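Local coordinates for erythrocyte membrane protein 1 (PDB 6S8T) that probably binds a host-cell surface receptor, this chain being an ICAM-1-binding DBLbeta domain of a much longer adhesion protein of Plasmodium falciparum, at residues T94-G99 / Y110-R114; W301-F305 / W354-W358. The contacts are given in a common frame with arbitrary orientation. Numbering follows the deposited sequence.

Both contacts lie in one DBLbeta domain, whose regular structure is nearly all helix with long loops between, and their centres are about 10 Å apart. Contact 1 comes first along the chain and closes before contact 2 opens: it loosely pairs two very short strands, about 97-98 and 110-111, of a beta hairpin, while contact 2 packs helix 293-319 against helix 335-372. The two touch directly. Trp-96 of contact 1 meets Trp-301 of contact 2 edge-to-face, and Gln-357 NE2 lies 2.9 Å from Trp-96 O, a probable hydrogen bond. The hydroxyl of Tyr-110 also packs over the backbone of Gln-357. The hairpin thus ties an early, irregular part of the chain to its later helices.

Contact 1. Residues T94-G99 / Y110-R114; sequences TEWKIG and YIPPR
Both segments are extended: residues 94-98 stay in the beta and polyproline region, as do 110-112, and the chain turns helical at Pro-113. Their end-to-end directions lie 130° apart, so they run roughly antiparallel but splay. The CA atoms come nearest at Ile-98 and Tyr-110, 4.7 Å apart. One backbone hydrogen bond joins the segments, from Ile-111 N to Lys-97 O at 3.1 Å and nearly straight, in a loosely paired hairpin.

CH-pi contacts dominate the other end. Trp-96 (chi1 m, chi2 31°) lays its indole against two consecutive prolines: Pro-112 CA sits 3.5 Å from the centroid of its six-membered ring and Pro-113 CD 3.3 Å from that of its five-membered ring, both over the face. The flat, electron-rich indole suits proline, whose CA and CD hydrogens are made slightly positive by the neighbouring nitrogen. Pro-112 CG also touches Trp-96 CZ3 at 3.5 Å.

Apolar packing fills the rest. The Thr-94 methyl CG2 reaches Pro-113 CG at 3.9 Å. Tyr-110 (chi1 m) brings CE1 to 3.6 Å from Ile-98 CG1. Beyond the pair, Ile-111 and Pro-112 rest on Trp-297 of helix 293-319, and Tyr-110 packs on Gln-357, Lys-360 and Ile-361 of helix 335-372.

Pro-112 holds the N-cap position and Pro-113 opens helix 113-116, where proline, lacking an amide hydrogen, costs no helical bond. Arg-114 follows, salt-bridged to Glu-300 and Asp-188. The whole is a short antiparallel beta hairpin running into a helix, set against the helical scaffold of a Duffy-binding-like domain.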
# COMPACT_ATOMS: atom_id res chain seq x y z
N THR A 94 8.68 9.98 9.07
CA THR A 94 9.64 9.10 8.41
C THR A 94 9.62 9.34 6.90
O THR A 94 8.57 9.26 6.26
CB THR A 94 9.33 7.63 8.72
OG1 THR A 94 9.48 7.39 10.12
CG2 THR A 94 10.27 6.72 7.95
N GLU A 95 10.79 9.62 6.34
CA GLU A 95 10.89 9.95 4.92
C GLU A 95 10.85 8.69 4.07
O GLU A 95 11.61 7.74 4.30
CB GLU A 95 12.18 10.74 4.66
CG GLU A 95 12.24 12.07 5.39
CD GLU A 95 13.63 12.70 5.37
OE1 GLU A 95 14.59 12.02 4.96
OE2 GLU A 95 13.75 13.88 5.78
N TRP A 96 9.96 8.68 3.08
CA TRP A 96 9.90 7.56 2.15
C TRP A 96 11.10 7.58 1.22
O TRP A 96 11.52 8.64 0.74
CB TRP A 96 8.60 7.61 1.33
CG TRP A 96 7.33 7.49 2.13
CD1 TRP A 96 7.12 7.92 3.41
CD2 TRP A 96 6.09 6.92 1.69
NE1 TRP A 96 5.82 7.64 3.79
CE2 TRP A 96 5.18 7.03 2.75
CE3 TRP A 96 5.67 6.32 0.49
CZ2 TRP A 96 3.87 6.56 2.67
CZ3 TRP A 96 4.37 5.86 0.41
CH2 TRP A 96 3.49 5.98 1.49
N LYS A 97 11.68 6.41 0.97
CA LYS A 97 12.84 6.33 0.10
C LYS A 97 12.51 5.52 -1.15
O LYS A 97 11.58 4.71 -1.18
CB LYS A 97 14.05 5.73 0.82
CG LYS A 97 15.39 6.26 0.29
CD LYS A 97 16.49 6.18 1.34
CE LYS A 97 17.62 7.16 1.03
NZ LYS A 97 17.73 8.23 2.07
N ILE A 98 13.31 5.76 -2.18
CA ILE A 98 13.12 5.15 -3.48
C ILE A 98 13.60 3.70 -3.45
O ILE A 98 14.47 3.32 -2.67
CB ILE A 98 13.87 5.97 -4.56
CG1 ILE A 98 13.50 7.46 -4.44
CG2 ILE A 98 13.57 5.46 -5.96
CD1 ILE A 98 14.46 8.29 -3.59
N GLY A 99 12.99 2.87 -4.30
CA GLY A 99 13.43 1.50 -4.41
C GLY A 99 14.87 1.40 -4.88
O GLY A 99 15.37 2.24 -5.63
N TYR A 110 8.04 5.60 -4.63
CA TYR A 110 8.46 5.69 -3.24
C TYR A 110 7.82 4.58 -2.41
O TYR A 110 6.62 4.32 -2.53
CB TYR A 110 8.13 7.07 -2.68
CG TYR A 110 8.80 8.19 -3.44
CD1 TYR A 110 10.09 8.60 -3.11
CD2 TYR A 110 8.16 8.82 -4.50
CE1 TYR A 110 10.71 9.62 -3.81
CE2 TYR A 110 8.78 9.84 -5.21
CZ TYR A 110 10.05 10.23 -4.86
OH TYR A 110 10.68 11.25 -5.56
N ILE A 111 8.63 3.93 -1.59
CA ILE A 111 8.21 2.76 -0.82
C ILE A 111 7.61 3.21 0.51
O ILE A 111 8.27 3.92 1.27
CB ILE A 111 9.40 1.80 -0.58
CG1 ILE A 111 10.16 1.56 -1.88
CG2 ILE A 111 8.91 0.50 0.03
CD1 ILE A 111 9.33 0.91 -2.98
N PRO A 112 6.38 2.82 0.83
CA PRO A 112 5.81 3.15 2.15
C PRO A 112 6.59 2.48 3.26
O PRO A 112 6.99 1.31 3.12
CB PRO A 112 4.38 2.60 2.07
CG PRO A 112 4.10 2.40 0.58
CD PRO A 112 5.43 2.08 -0.03
N PRO A 113 6.84 3.17 4.37
CA PRO A 113 7.51 2.52 5.51
C PRO A 113 6.80 1.28 6.00
O PRO A 113 7.47 0.33 6.43
CB PRO A 113 7.54 3.62 6.58
CG PRO A 113 7.52 4.90 5.80
CD PRO A 113 6.67 4.62 4.58
N ARG A 114 5.47 1.25 5.95
CA ARG A 114 4.74 0.04 6.31
C ARG A 114 5.14 -1.12 5.42
O ARG A 114 5.36 -2.24 5.90
CB ARG A 114 3.23 0.29 6.22
CG ARG A 114 2.38 -0.96 6.38
CD ARG A 114 0.99 -0.75 5.82
NE ARG A 114 1.04 -0.24 4.45
CZ ARG A 114 1.24 -1.00 3.38
NH1 ARG A 114 1.28 -0.45 2.17
NH2 ARG A 114 1.39 -2.31 3.52

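Contact 2. Residues W301-F305 / W354-W358; sequences WAEWF and WEKQW
Trp-301 forms the apolar centre, with 116 Å² of its surface covered by residues 354-358. With chi1 t and chi2 101°, its indole extends across the gap, CZ2 lying 3.6 Å from Trp-354 CE3 and CH2 3.6 Å from Trp-358 CB. Its five-membered ring meets the six-membered ring of Trp-354 obliquely (centroids 5.3 Å apart, planes at 55°). Against Trp-358 the six-membered rings are nearly parallel but slid apart. Phe-305 extends the cluster, its CB 3.8 Å from Trp-354 CE3.

The wide spacing, 11.9 Å between the axes of 301-305 and 354-358, leaves room for the indoles; the segments run antiparallel at 165° (signed crossing angle -165°). Trp-301 is level with Trp-358 (CA-CA 8.8 Å) and Phe-305 with Trp-354 (7.4 Å). Trp-354 (chi1 m) points its CA-CB bond toward the partner helix.

At the polar edge, Trp-301 NE1 donates to Gln-357 OE1 at 3.0 Å, almost straight. The amide suits this spot because it can accept here and donate elsewhere: its NE2 binds Trp-96 O.

Around this antiparallel pair, helix 417-424 packs on Ala-302 and Trp-358, Phe-455 meets Phe-305 and Trp-358, and the 97-98/110-111 hairpin brings Trp-96 edge-to-face with Trp-301.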
# COMPACT_ATOMS: atom_id res chain seq x y z
N TRP A 301 0.71 7.80 0.68
CA TRP A 301 1.68 8.89 0.76
C TRP A 301 1.00 10.19 1.20
O TRP A 301 1.57 10.96 1.98
CB TRP A 301 2.37 9.09 -0.60
CG TRP A 301 3.46 10.15 -0.62
CD1 TRP A 301 4.81 9.93 -0.57
CD2 TRP A 301 3.28 11.57 -0.72
NE1 TRP A 301 5.48 11.13 -0.62
CE2 TRP A 301 4.57 12.15 -0.72
CE3 TRP A 301 2.17 12.41 -0.82
CZ2 TRP A 301 4.77 13.53 -0.80
CZ3 TRP A 301 2.37 13.78 -0.89
CH2 TRP A 301 3.66 14.33 -0.89
N ALA A 302 -0.21 10.45 0.70
CA ALA A 302 -0.89 11.69 1.04
C ALA A 302 -1.33 11.69 2.50
O ALA A 302 -1.32 12.74 3.16
CB ALA A 302 -2.09 11.91 0.12
N GLU A 303 -1.74 10.53 3.03
CA GLU A 303 -2.16 10.47 4.42
C GLU A 303 -1.00 10.75 5.36
O GLU A 303 -1.13 11.53 6.32
CB GLU A 303 -2.78 9.10 4.74
CG GLU A 303 -3.10 8.92 6.23
CD GLU A 303 -3.74 7.58 6.57
OE1 GLU A 303 -3.77 6.68 5.70
OE2 GLU A 303 -4.21 7.42 7.72
N TRP A 304 0.17 10.15 5.11
CA TRP A 304 1.32 10.35 5.98
C TRP A 304 1.99 11.70 5.78
O TRP A 304 2.66 12.18 6.70
CB TRP A 304 2.32 9.21 5.81
CG TRP A 304 1.85 7.96 6.49
CD1 TRP A 304 1.16 6.92 5.92
CD2 TRP A 304 1.97 7.64 7.88
NE1 TRP A 304 0.86 5.97 6.86
CE2 TRP A 304 1.36 6.38 8.07
CE3 TRP A 304 2.56 8.28 8.97
CZ2 TRP A 304 1.31 5.76 9.32
CZ3 TRP A 304 2.52 7.66 10.21
CH2 TRP A 304 1.90 6.41 10.38
N PHE A 305 1.82 12.32 4.60
CA PHE A 305 2.25 13.71 4.45
C PHE A 305 1.41 14.64 5.32
O PHE A 305 1.94 15.59 5.90
CB PHE A 305 2.16 14.15 2.99
CG PHE A 305 2.18 15.65 2.82
CD1 PHE A 305 3.37 16.35 2.89
CD2 PHE A 305 1.00 16.36 2.63
CE1 PHE A 305 3.40 17.73 2.75
CE2 PHE A 305 1.02 17.74 2.49
CZ PHE A 305 2.22 18.42 2.55
N TRP A 354 9.27 16.98 0.96
CA TRP A 354 8.10 16.18 0.61
C TRP A 354 7.50 16.62 -0.72
O TRP A 354 7.04 15.79 -1.50
CB TRP A 354 7.06 16.25 1.73
CG TRP A 354 7.38 15.39 2.93
CD1 TRP A 354 8.28 15.66 3.91
CD2 TRP A 354 6.79 14.13 3.26
NE1 TRP A 354 8.30 14.64 4.83
CE2 TRP A 354 7.39 13.69 4.46
CE3 TRP A 354 5.82 13.32 2.66
CZ2 TRP A 354 7.05 12.48 5.07
CZ3 TRP A 354 5.48 12.13 3.26
CH2 TRP A 354 6.10 11.72 4.46
N GLU A 355 7.51 17.93 -0.99
CA GLU A 355 6.95 18.43 -2.24
C GLU A 355 7.70 17.88 -3.45
O GLU A 355 7.10 17.66 -4.50
CB GLU A 355 6.98 19.96 -2.25
CG GLU A 355 6.31 20.57 -3.48
CD GLU A 355 6.47 22.08 -3.54
OE1 GLU A 355 7.36 22.61 -2.84
OE2 GLU A 355 5.71 22.72 -4.29
N LYS A 356 9.01 17.66 -3.32
CA LYS A 356 9.77 17.12 -4.45
C LYS A 356 9.29 15.72 -4.81
O LYS A 356 9.25 15.35 -5.99
CB LYS A 356 11.27 17.12 -4.14
CG LYS A 356 11.90 18.50 -4.14
CD LYS A 356 13.41 18.41 -4.09
CE LYS A 356 14.05 19.78 -4.25
NZ LYS A 356 15.54 19.70 -4.27
N GLN A 357 8.92 14.92 -3.81
CA GLN A 357 8.40 13.59 -4.09
C GLN A 357 7.05 13.66 -4.80
O GLN A 357 6.79 12.90 -5.74
CB GLN A 357 8.29 12.78 -2.79
CG GLN A 357 9.61 12.65 -2.03
CD GLN A 357 9.55 11.66 -0.86
OE1 GLN A 357 8.49 11.43 -0.28
NE2 GLN A 357 10.69 11.08 -0.52
N TRP A 358 6.18 14.59 -4.37
CA TRP A 358 4.86 14.71 -4.98
C TRP A 358 4.93 15.12 -6.44
O TRP A 358 4.11 14.67 -7.25
CB TRP A 358 4.01 15.70 -4.18
CG TRP A 358 2.69 16.05 -4.82
CD1 TRP A 358 2.37 17.22 -5.44
CD2 TRP A 358 1.52 15.22 -4.89
NE1 TRP A 358 1.07 17.18 -5.90
CE2 TRP A 358 0.53 15.96 -5.58
CE3 TRP A 358 1.21 13.93 -4.45
CZ2 TRP A 358 -0.75 15.45 -5.83
CZ3 TRP A 358 -0.06 13.43 -4.70
CH2 TRP A 358 -1.02 14.19 -5.38